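PDB 2NNN: probable transcriptional regulator from Pseudomonas aeruginosa, which is probably a DNA-binding transcription factor of the MarR family, built as a dimer of winged helix-turn-helix subunits. Local coordinates for residues A26-G31 with R114-Q119; T39-L44 with A104-G109; C53-L58 with L94-S99; N34-T39 with E74-R79. All coordinates share one frame; numbering follows the deposited sequence.

How the contacts relate
Following the chain from the N terminus, helix 13-31 enters contact 1, which closes the widest loop by meeting helix 100-121 near its C-terminal end; the other three contacts lie inside it. Contact 4 comes next, from the loop 34-37 and the first residues of helix 38-50 to the end of helix 66-78. Contact 2 overlaps it at Thr39 and runs on to helix 100-121, so the two cross. Contact 3, between residues 53-58 and 94-99, is nested within contact 2 and crosses contact 4. Contacts 3 and 4 thus hold the winged-helix region together, contact 2 fastens it to helix 100-121, and contact 1 joins that helix to helix 13-31, next to the second subunit.

Contact 1: A26-G31 with R114-Q119; sequences ALFANG and REINRQ
The Phe28 ring is met obliquely by the CD1 methyl of Ile116, 4.2 Å from the ring centroid in an off-centre CH-pi contact, with Phe28 CD2 the nearest ring atom at 3.7 Å from Ile116 CD1. Within helix 100-121, Glu115 meets the edge of the Arg118 guanidinium in its plane, Arg118 NH1 giving an almost straight bond of 2.9 Å to the syn lone pair of Glu115 OE1, part of a salt bridge. Ile116 carries most of the contact. Its CG1, anti to the carbonyl carbon (chi1 -64°), lies near Leu27 O, and Ile116 CD1 lies against backbone, 3.6 Å from Phe28 O and equally near Gly31 C, where the glycine offers main chain alone. On the other branch, Ile116 CG2 rests 3.7 Å from Phe28 CA. Leu27 closes the flank, its two methyls lying beside Gln119. The segments of helices 13-31 and 100-121 run roughly antiparallel at 147°, their axes 9.3 Å apart, a pairing consistent with the helical dimerisation region of MarR proteins. Beyond them Phe28 reaches Trp41 of helix 38-50 and the loop before it, while Arg114 and Asn117 pack on Tyr7 and Ile13 of the second subunit.

Contact 2: T39-L44 with A104-G109; sequences TQWAAL and AELEAG
Trp41 drives the far end of its indole against helix 100-121, and its closest approaches are to backbone. Leu106 O lies at the edge of the ring near its plane, 3.3 Å from Trp41 CH2, and Glu105 O sits along the same edge at 4.0 Å from Trp41 CZ3. One turn on, Gly109, with no side chain, lets the ring come close to its main chain, Trp41 CH2 standing 3.4 Å from Gly109 C. Trp41 CG is anti to the backbone N (chi1 175°), and the far corner of the indole, CH2 and CZ3, makes the contact. A CH-pi contact adds to this: Leu106 CD1 lies 4.2 Å from the centroid of the six-membered ring of Trp41, 30° off its normal.

In the winged-helix fold of MarR proteins a helix such as 38-50 belongs to the DNA-binding lobe, and one such as 100-121 leads from the wing back to the dimerisation region; here the segments of the two cross at 114°.

Leu44 adds aliphatic packing: its CD2 lies 3.8 Å from Leu106 N and 3.9 Å from Leu106 CB, and at the latter distance Leu44 CD2 also meets Glu105 CG, the hydrocarbon part of an otherwise acidic side chain. Leu98, from strand 93-98, packs on both Leu44 and Leu106.

Contact 3: C53-L58 with L94-S99; sequences CPQNQL and LLVSLS
Cys53 and Val96 form a single antiparallel bridge as a hydrogen-bonded pair, each giving its N-H to the other's carbonyl in two unequal bonds, Val96 N to Cys53 O short and nearly straight (2.7 Å, 174°) and Cys53 N to Val96 O longer and bent (3.1 Å, 135°).

The side chains add modest apolar contacts around this pair. Val96 turns CG2 beside its own backbone N, its CG1 being anti to that N (chi1 -173°), and CG2 comes 4.1 Å from Gln55 CB in the first turn of the following helix. Leu95 approaches from another direction: its CG is 3.9 Å from Cys53 N, and its CD1 lies loosely beside the Pro54 ring. Leu95 CA also makes a CA-H...O contact to Cys53 O at 3.5 Å. The CB of Cys53 points away from the strand; its SG takes a weak hydrogen bond from Gln57 NE2. Pro54 holds the N-cap position, and Leu58 N bonds to Pro54 O to begin helix 55-61 directly after the bridge.

Strand 93-98 therefore has partners on both edges. Val96 faces Cys53, while Leu95 and Ser97 pair through their backbones with Ser85 and Gln83 of strand 82-87, so Cys53 adds a single bridge at the outer edge of the wing hairpin, the place where winged-helix proteins commonly have a short third strand. Leu47 of helix 38-50 packs on Val96, Leu98 and Leu58, and Gln55 reaches Lys70 and Val73 of helix 66-78.

Contact 4: N34-T39 with E74-R79; sequences NGLTPT and ERLDKR
Leu36 and Arg79 slide past each other in opposite directions, so that the methyl of one lies over the flat end of the other. Leu36 CD2 stands 3.4 Å above one face of the Arg79 guanidinium, offset toward the rim, and its closest atom there is Arg79 NE, also at 3.4 Å. A bend at chi3 (72°) places NE beside that methyl, and the arginine tip continues toward the backbone carbonyls of Asn34 and Gly35; Asn34 O is 2.6 Å from Arg79 NH2. The same Leu36 methyl also meets Leu76 CD1 at 4.0 Å, so one branch serves both an aliphatic and a charged neighbour. Further along, the segments are joined through water. A single molecule accepts a 2.6 Å hydrogen bond from Arg75 NH2 and is hydrogen-bonded to Thr37 OG1 (2.9 Å) and Thr39 OG1 (3.1 Å). Thr37 OG1 has a second role as the N-cap of helix 38-50, taking the N-H of Gln40. From helix 100-121, Glu105 packs on both Leu36 and Arg79. The contact thus sets the capped start of helix 38-50 against the C-terminal end of helix 66-78, which by its place in the MarR winged helix-turn-helix is probably the recognition helix.

Contact 1: A26-G31 with R114-Q119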
# COMPACT_ATOMS: atom_id res chain seq x y z
N ALA A 26 -3.17 -2.99 -9.61
CA ALA A 26 -3.12 -3.42 -11.01
C ALA A 26 -4.48 -3.96 -11.52
O ALA A 26 -4.90 -3.63 -12.62
CB ALA A 26 -2.07 -4.46 -11.17
N LEU A 27 -5.15 -4.78 -10.71
CA LEU A 27 -6.49 -5.31 -11.04
C LEU A 27 -7.54 -4.20 -11.08
O LEU A 27 -8.44 -4.19 -11.92
CB LEU A 27 -6.91 -6.37 -10.01
CG LEU A 27 -6.04 -7.64 -9.84
CD1 LEU A 27 -6.49 -8.41 -8.59
CD2 LEU A 27 -6.12 -8.53 -11.05
N PHE A 28 -7.43 -3.27 -10.14
CA PHE A 28 -8.35 -2.16 -10.06
C PHE A 28 -8.24 -1.24 -11.29
O PHE A 28 -9.26 -0.91 -11.92
CB PHE A 28 -8.16 -1.39 -8.76
CG PHE A 28 -9.25 -0.39 -8.48
CD1 PHE A 28 -9.25 0.85 -9.12
CD2 PHE A 28 -10.30 -0.71 -7.62
CE1 PHE A 28 -10.28 1.79 -8.87
CE2 PHE A 28 -11.33 0.20 -7.38
CZ PHE A 28 -11.32 1.45 -8.00
N ALA A 29 -7.02 -0.83 -11.61
CA ALA A 29 -6.78 -0.01 -12.80
C ALA A 29 -7.23 -0.69 -14.10
O ALA A 29 -7.73 -0.02 -15.01
CB ALA A 29 -5.30 0.40 -12.87
N ASN A 30 -7.05 -2.02 -14.18
CA ASN A 30 -7.49 -2.79 -15.34
C ASN A 30 -8.99 -2.95 -15.38
O ASN A 30 -9.58 -3.03 -16.45
CB ASN A 30 -6.87 -4.20 -15.38
CG ASN A 30 -5.35 -4.17 -15.55
OD1 ASN A 30 -4.77 -3.15 -15.90
ND2 ASN A 30 -4.71 -5.30 -15.28
N GLY A 31 -9.62 -3.01 -14.22
CA GLY A 31 -10.98 -3.50 -14.13
C GLY A 31 -12.10 -2.51 -13.90
O GLY A 31 -13.27 -2.81 -14.18
N ARG A 114 -17.08 -4.94 -7.83
CA ARG A 114 -17.34 -6.29 -7.34
C ARG A 114 -16.43 -7.30 -8.01
O ARG A 114 -15.93 -8.21 -7.36
CB ARG A 114 -18.80 -6.69 -7.56
CG ARG A 114 -19.75 -5.98 -6.64
CD ARG A 114 -21.12 -6.63 -6.62
NE ARG A 114 -22.01 -5.88 -5.75
CZ ARG A 114 -22.98 -5.08 -6.20
NH1 ARG A 114 -23.19 -4.94 -7.51
NH2 ARG A 114 -23.73 -4.42 -5.32
N GLU A 115 -16.21 -7.12 -9.31
CA GLU A 115 -15.36 -8.02 -10.09
C GLU A 115 -13.88 -7.88 -9.74
O GLU A 115 -13.18 -8.89 -9.62
CB GLU A 115 -15.60 -7.80 -11.61
CG GLU A 115 -14.62 -8.52 -12.53
CD GLU A 115 -14.61 -10.05 -12.36
OE1 GLU A 115 -15.48 -10.64 -11.68
OE2 GLU A 115 -13.71 -10.69 -12.92
N ILE A 116 -13.40 -6.65 -9.60
CA ILE A 116 -12.03 -6.42 -9.12
C ILE A 116 -11.78 -7.13 -7.79
O ILE A 116 -10.77 -7.79 -7.62
CB ILE A 116 -11.72 -4.90 -8.98
CG1 ILE A 116 -11.78 -4.22 -10.35
CG2 ILE A 116 -10.38 -4.66 -8.27
CD1 ILE A 116 -11.94 -2.72 -10.27
N ASN A 117 -12.74 -7.01 -6.87
CA ASN A 117 -12.68 -7.63 -5.55
C ASN A 117 -12.70 -9.15 -5.62
O ASN A 117 -11.99 -9.80 -4.85
CB ASN A 117 -13.84 -7.15 -4.68
CG ASN A 117 -13.76 -7.66 -3.24
OD1 ASN A 117 -14.41 -8.65 -2.87
ND2 ASN A 117 -12.95 -6.99 -2.42
N ARG A 118 -13.52 -9.71 -6.52
CA ARG A 118 -13.54 -11.18 -6.67
C ARG A 118 -12.25 -11.75 -7.27
O ARG A 118 -11.81 -12.81 -6.85
CB ARG A 118 -14.82 -11.73 -7.35
CG ARG A 118 -14.96 -11.51 -8.82
CD ARG A 118 -15.80 -12.61 -9.54
NE ARG A 118 -14.98 -13.81 -9.77
CZ ARG A 118 -14.14 -13.99 -10.79
NH1 ARG A 118 -14.00 -13.08 -11.76
NH2 ARG A 118 -13.44 -15.11 -10.85
N GLN A 119 -11.64 -11.02 -8.21
CA GLN A 119 -10.36 -11.39 -8.82
C GLN A 119 -9.20 -11.31 -7.82
O GLN A 119 -8.32 -12.19 -7.80
CB GLN A 119 -10.05 -10.47 -10.00
CG GLN A 119 -10.88 -10.71 -11.23
CD GLN A 119 -10.54 -9.74 -12.38
OE1 GLN A 119 -11.32 -9.60 -13.33
NE2 GLN A 119 -9.39 -9.06 -12.28

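Contact 2: T39-L44 with A104-G109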
# COMPACT_ATOMS: atom_id res chain seq x y z
N THR A 39 -8.74 4.97 -4.12
CA THR A 39 -9.12 5.88 -3.03
C THR A 39 -10.20 6.84 -3.50
O THR A 39 -11.14 7.13 -2.76
CB THR A 39 -7.92 6.65 -2.42
OG1 THR A 39 -7.15 7.24 -3.47
CG2 THR A 39 -7.02 5.70 -1.65
N GLN A 40 -10.07 7.30 -4.74
CA GLN A 40 -11.14 8.07 -5.37
C GLN A 40 -12.48 7.34 -5.32
O GLN A 40 -13.50 7.96 -5.03
CB GLN A 40 -10.77 8.47 -6.80
CG GLN A 40 -9.86 9.69 -6.86
CD GLN A 40 -9.20 9.89 -8.21
OE1 GLN A 40 -9.66 9.38 -9.23
NE2 GLN A 40 -8.12 10.66 -8.22
N TRP A 41 -12.45 6.03 -5.54
CA TRP A 41 -13.64 5.17 -5.53
C TRP A 41 -14.16 4.98 -4.11
O TRP A 41 -15.38 5.03 -3.89
CB TRP A 41 -13.31 3.80 -6.16
CG TRP A 41 -14.45 2.78 -6.09
CD1 TRP A 41 -14.51 1.66 -5.30
CD2 TRP A 41 -15.68 2.79 -6.86
NE1 TRP A 41 -15.69 0.98 -5.53
CE2 TRP A 41 -16.43 1.65 -6.47
CE3 TRP A 41 -16.23 3.65 -7.83
CZ2 TRP A 41 -17.69 1.37 -7.00
CZ3 TRP A 41 -17.48 3.36 -8.37
CH2 TRP A 41 -18.20 2.23 -7.95
N ALA A 42 -13.25 4.76 -3.17
CA ALA A 42 -13.57 4.59 -1.75
C ALA A 42 -14.32 5.80 -1.19
O ALA A 42 -15.34 5.64 -0.51
CB ALA A 42 -12.30 4.35 -0.93
N ALA A 43 -13.81 7.00 -1.47
CA ALA A 43 -14.47 8.25 -1.08
C ALA A 43 -15.83 8.38 -1.74
O ALA A 43 -16.76 8.81 -1.11
CB ALA A 43 -13.62 9.44 -1.41
N LEU A 44 -15.93 8.00 -3.01
CA LEU A 44 -17.22 8.05 -3.73
C LEU A 44 -18.23 7.10 -3.08
O LEU A 44 -19.36 7.49 -2.78
CB LEU A 44 -17.03 7.65 -5.20
CG LEU A 44 -18.17 7.97 -6.15
CD1 LEU A 44 -18.04 9.42 -6.67
CD2 LEU A 44 -18.20 6.98 -7.31
N ALA A 104 -24.61 8.43 -10.28
CA ALA A 104 -24.73 7.59 -11.46
C ALA A 104 -23.42 6.82 -11.70
O ALA A 104 -23.44 5.65 -12.10
CB ALA A 104 -25.13 8.42 -12.67
N GLU A 105 -22.30 7.49 -11.43
CA GLU A 105 -20.94 6.92 -11.52
C GLU A 105 -20.77 5.74 -10.58
O GLU A 105 -20.24 4.70 -10.96
CB GLU A 105 -19.93 7.99 -11.13
CG GLU A 105 -18.49 7.57 -11.19
CD GLU A 105 -17.85 7.91 -12.52
OE1 GLU A 105 -18.56 8.30 -13.47
OE2 GLU A 105 -16.62 7.78 -12.62
N LEU A 106 -21.21 5.92 -9.33
CA LEU A 106 -21.21 4.87 -8.32
C LEU A 106 -21.96 3.64 -8.81
O LEU A 106 -21.39 2.55 -8.85
CB LEU A 106 -21.81 5.41 -7.01
CG LEU A 106 -21.85 4.52 -5.76
CD1 LEU A 106 -20.46 3.92 -5.46
CD2 LEU A 106 -22.39 5.29 -4.52
N GLU A 107 -23.23 3.81 -9.21
CA GLU A 107 -24.05 2.70 -9.73
C GLU A 107 -23.44 2.02 -10.97
O GLU A 107 -23.52 0.80 -11.11
CB GLU A 107 -25.48 3.15 -10.03
CG GLU A 107 -26.15 3.96 -8.90
CD GLU A 107 -26.05 3.30 -7.52
OE1 GLU A 107 -26.33 2.08 -7.40
OE2 GLU A 107 -25.70 4.02 -6.56
N ALA A 108 -22.86 2.82 -11.86
CA ALA A 108 -22.25 2.33 -13.10
C ALA A 108 -20.95 1.58 -12.80
O ALA A 108 -20.51 0.77 -13.61
CB ALA A 108 -22.01 3.47 -14.08
N GLY A 109 -20.36 1.85 -11.63
CA GLY A 109 -19.11 1.24 -11.22
C GLY A 109 -19.22 -0.00 -10.35
O GLY A 109 -18.25 -0.71 -10.17

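Contact 3: C53-L58 with L94-S99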
# COMPACT_ATOMS: atom_id res chain seq x y z
N CYS A 53 -21.48 15.17 4.48
CA CYS A 53 -20.48 14.76 5.45
C CYS A 53 -19.36 15.77 5.37
O CYS A 53 -19.03 16.22 4.27
CB CYS A 53 -19.93 13.37 5.07
SG CYS A 53 -19.27 12.38 6.44
N PRO A 54 -18.78 16.16 6.51
CA PRO A 54 -17.59 17.02 6.48
C PRO A 54 -16.41 16.32 5.77
O PRO A 54 -16.26 15.10 5.92
CB PRO A 54 -17.27 17.25 7.96
CG PRO A 54 -18.49 16.84 8.71
CD PRO A 54 -19.21 15.84 7.89
N GLN A 55 -15.60 17.07 5.03
CA GLN A 55 -14.48 16.49 4.25
C GLN A 55 -13.48 15.69 5.09
O GLN A 55 -13.06 14.60 4.70
CB GLN A 55 -13.74 17.58 3.47
CG GLN A 55 -12.77 17.06 2.40
CD GLN A 55 -12.17 18.19 1.58
OE1 GLN A 55 -11.22 18.85 2.00
NE2 GLN A 55 -12.74 18.43 0.40
N ASN A 56 -13.11 16.23 6.24
CA ASN A 56 -12.15 15.60 7.14
C ASN A 56 -12.73 14.36 7.83
O ASN A 56 -12.00 13.39 8.12
CB ASN A 56 -11.65 16.61 8.18
CG ASN A 56 -10.67 17.63 7.58
OD1 ASN A 56 -10.40 17.65 6.36
ND2 ASN A 56 -10.12 18.47 8.45
N GLN A 57 -14.03 14.40 8.09
CA GLN A 57 -14.75 13.24 8.58
C GLN A 57 -14.83 12.16 7.52
O GLN A 57 -14.69 10.98 7.83
CB GLN A 57 -16.15 13.63 9.04
CG GLN A 57 -16.94 12.48 9.64
CD GLN A 57 -18.05 12.96 10.53
OE1 GLN A 57 -17.80 13.42 11.65
NE2 GLN A 57 -19.29 12.85 10.06
N LEU A 58 -15.07 12.56 6.28
CA LEU A 58 -15.05 11.63 5.16
C LEU A 58 -13.67 10.95 5.12
O LEU A 58 -13.56 9.75 4.88
CB LEU A 58 -15.36 12.36 3.84
CG LEU A 58 -15.23 11.53 2.54
CD1 LEU A 58 -16.09 10.26 2.54
CD2 LEU A 58 -15.47 12.35 1.26
N LEU A 94 -18.32 23.31 5.62
CA LEU A 94 -18.83 22.72 4.38
C LEU A 94 -19.14 21.24 4.55
O LEU A 94 -18.49 20.53 5.32
CB LEU A 94 -17.81 22.89 3.25
CG LEU A 94 -17.98 24.02 2.23
CD1 LEU A 94 -18.73 25.18 2.84
CD2 LEU A 94 -16.62 24.46 1.73
N LEU A 95 -20.14 20.79 3.80
CA LEU A 95 -20.51 19.39 3.71
C LEU A 95 -20.27 18.95 2.28
O LEU A 95 -20.58 19.68 1.35
CB LEU A 95 -21.99 19.21 4.06
CG LEU A 95 -22.41 18.83 5.49
CD1 LEU A 95 -21.52 19.42 6.57
CD2 LEU A 95 -23.88 19.19 5.73
N VAL A 96 -19.70 17.76 2.12
CA VAL A 96 -19.48 17.18 0.80
C VAL A 96 -20.54 16.10 0.55
O VAL A 96 -20.94 15.37 1.47
CB VAL A 96 -18.04 16.61 0.64
CG1 VAL A 96 -17.78 16.18 -0.79
CG2 VAL A 96 -17.01 17.64 1.03
N SER A 97 -21.01 16.02 -0.68
CA SER A 97 -22.11 15.14 -1.04
C SER A 97 -21.88 14.63 -2.44
O SER A 97 -21.15 15.23 -3.22
CB SER A 97 -23.41 15.93 -1.01
OG SER A 97 -24.50 15.08 -0.73
N LEU A 98 -22.52 13.51 -2.77
CA LEU A 98 -22.52 13.02 -4.14
C LEU A 98 -23.41 13.89 -5.04
O LEU A 98 -24.56 14.18 -4.69
CB LEU A 98 -22.99 11.56 -4.19
CG LEU A 98 -22.02 10.43 -4.55
CD1 LEU A 98 -20.67 10.55 -3.90
CD2 LEU A 98 -22.65 9.09 -4.25
N SER A 99 -22.86 14.31 -6.17
CA SER A 99 -23.64 14.79 -7.31
C SER A 99 -24.60 13.74 -7.84
O SER A 99 -24.42 12.55 -7.55
CB SER A 99 -22.70 15.12 -8.46
OG SER A 99 -22.30 16.45 -8.36

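Contact 4: N34-T39 with E74-R79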
# COMPACT_ATOMS: atom_id res chain seq x y z
N ASN A 34 -13.88 3.28 -15.12
CA ASN A 34 -14.27 4.70 -15.05
C ASN A 34 -13.08 5.63 -14.86
O ASN A 34 -13.25 6.83 -14.64
CB ASN A 34 -15.33 4.93 -13.98
CG ASN A 34 -14.89 4.46 -12.60
OD1 ASN A 34 -13.71 4.51 -12.27
ND2 ASN A 34 -15.85 3.99 -11.80
N GLY A 35 -11.87 5.08 -14.92
CA GLY A 35 -10.67 5.88 -14.77
C GLY A 35 -10.39 6.43 -13.37
O GLY A 35 -9.51 7.26 -13.21
N LEU A 36 -11.13 5.99 -12.35
CA LEU A 36 -10.88 6.40 -10.96
C LEU A 36 -9.83 5.53 -10.24
O LEU A 36 -9.71 4.32 -10.52
CB LEU A 36 -12.19 6.43 -10.13
CG LEU A 36 -13.30 7.44 -10.48
CD1 LEU A 36 -14.54 7.22 -9.64
CD2 LEU A 36 -12.85 8.88 -10.35
N THR A 37 -9.07 6.14 -9.32
CA THR A 37 -8.16 5.39 -8.44
C THR A 37 -8.93 4.65 -7.32
O THR A 37 -10.09 4.98 -7.04
CB THR A 37 -7.09 6.31 -7.82
OG1 THR A 37 -7.72 7.27 -6.96
CG2 THR A 37 -6.32 7.04 -8.90
N PRO A 38 -8.30 3.62 -6.71
CA PRO A 38 -8.94 2.97 -5.54
C PRO A 38 -9.50 3.94 -4.50
O PRO A 38 -10.63 3.72 -4.03
CB PRO A 38 -7.79 2.14 -4.94
CG PRO A 38 -6.99 1.72 -6.13
CD PRO A 38 -7.04 2.93 -7.07
N THR A 39 -8.74 4.97 -4.12
CA THR A 39 -9.12 5.88 -3.03
C THR A 39 -10.20 6.84 -3.50
O THR A 39 -11.14 7.13 -2.76
CB THR A 39 -7.92 6.65 -2.42
OG1 THR A 39 -7.15 7.24 -3.47
CG2 THR A 39 -7.02 5.70 -1.65
N GLU A 74 -11.18 16.99 -4.44
CA GLU A 74 -10.96 17.96 -5.51
C GLU A 74 -10.89 17.33 -6.90
O GLU A 74 -11.49 17.85 -7.84
CB GLU A 74 -9.73 18.84 -5.22
CG GLU A 74 -10.01 19.92 -4.18
CD GLU A 74 -8.75 20.57 -3.61
OE1 GLU A 74 -7.64 20.30 -4.12
OE2 GLU A 74 -8.88 21.37 -2.64
N ARG A 75 -10.20 16.19 -7.02
CA ARG A 75 -10.17 15.43 -8.27
C ARG A 75 -11.53 14.83 -8.63
O ARG A 75 -11.90 14.76 -9.79
CB ARG A 75 -9.09 14.35 -8.24
CG ARG A 75 -7.67 14.93 -8.28
CD ARG A 75 -6.61 13.86 -8.06
NE ARG A 75 -6.74 13.20 -6.76
CZ ARG A 75 -6.08 12.10 -6.40
NH1 ARG A 75 -5.23 11.51 -7.24
NH2 ARG A 75 -6.27 11.58 -5.20
N LEU A 76 -12.28 14.41 -7.61
CA LEU A 76 -13.67 13.98 -7.78
C LEU A 76 -14.56 15.16 -8.21
O LEU A 76 -15.58 14.98 -8.88
CB LEU A 76 -14.16 13.39 -6.46
CG LEU A 76 -14.70 11.95 -6.33
CD1 LEU A 76 -13.91 10.94 -7.14
CD2 LEU A 76 -14.75 11.53 -4.87
N ASP A 77 -14.16 16.38 -7.83
CA ASP A 77 -14.90 17.60 -8.17
C ASP A 77 -14.69 17.99 -9.62
O ASP A 77 -15.65 18.21 -10.35
CB ASP A 77 -14.50 18.76 -7.25
CG ASP A 77 -15.45 19.94 -7.35
OD1 ASP A 77 -16.56 19.78 -7.92
OD2 ASP A 77 -15.10 21.04 -6.86
N LYS A 78 -13.42 18.08 -10.02
CA LYS A 78 -13.02 18.29 -11.41
C LYS A 78 -13.84 17.43 -12.39
O LYS A 78 -14.13 17.86 -13.51
CB LYS A 78 -11.52 17.98 -11.54
CG LYS A 78 -10.85 18.37 -12.87
CD LYS A 78 -9.48 17.68 -13.02
CE LYS A 78 -8.51 18.03 -11.86
NZ LYS A 78 -7.39 17.04 -11.69
N ARG A 79 -14.22 16.23 -11.97
CA ARG A 79 -15.02 15.33 -12.80
C ARG A 79 -16.53 15.55 -12.68
O ARG A 79 -17.30 14.90 -13.38
CB ARG A 79 -14.68 13.87 -12.48
CG ARG A 79 -13.21 13.54 -12.66
CD ARG A 79 -12.88 12.20 -12.08
NE ARG A 79 -13.43 11.12 -12.90
CZ ARG A 79 -12.72 10.35 -13.72
NH1 ARG A 79 -11.40 10.52 -13.84
NH2 ARG A 79 -13.33 9.40 -14.42
O HOH W 1 -5.78 9.01 -5.60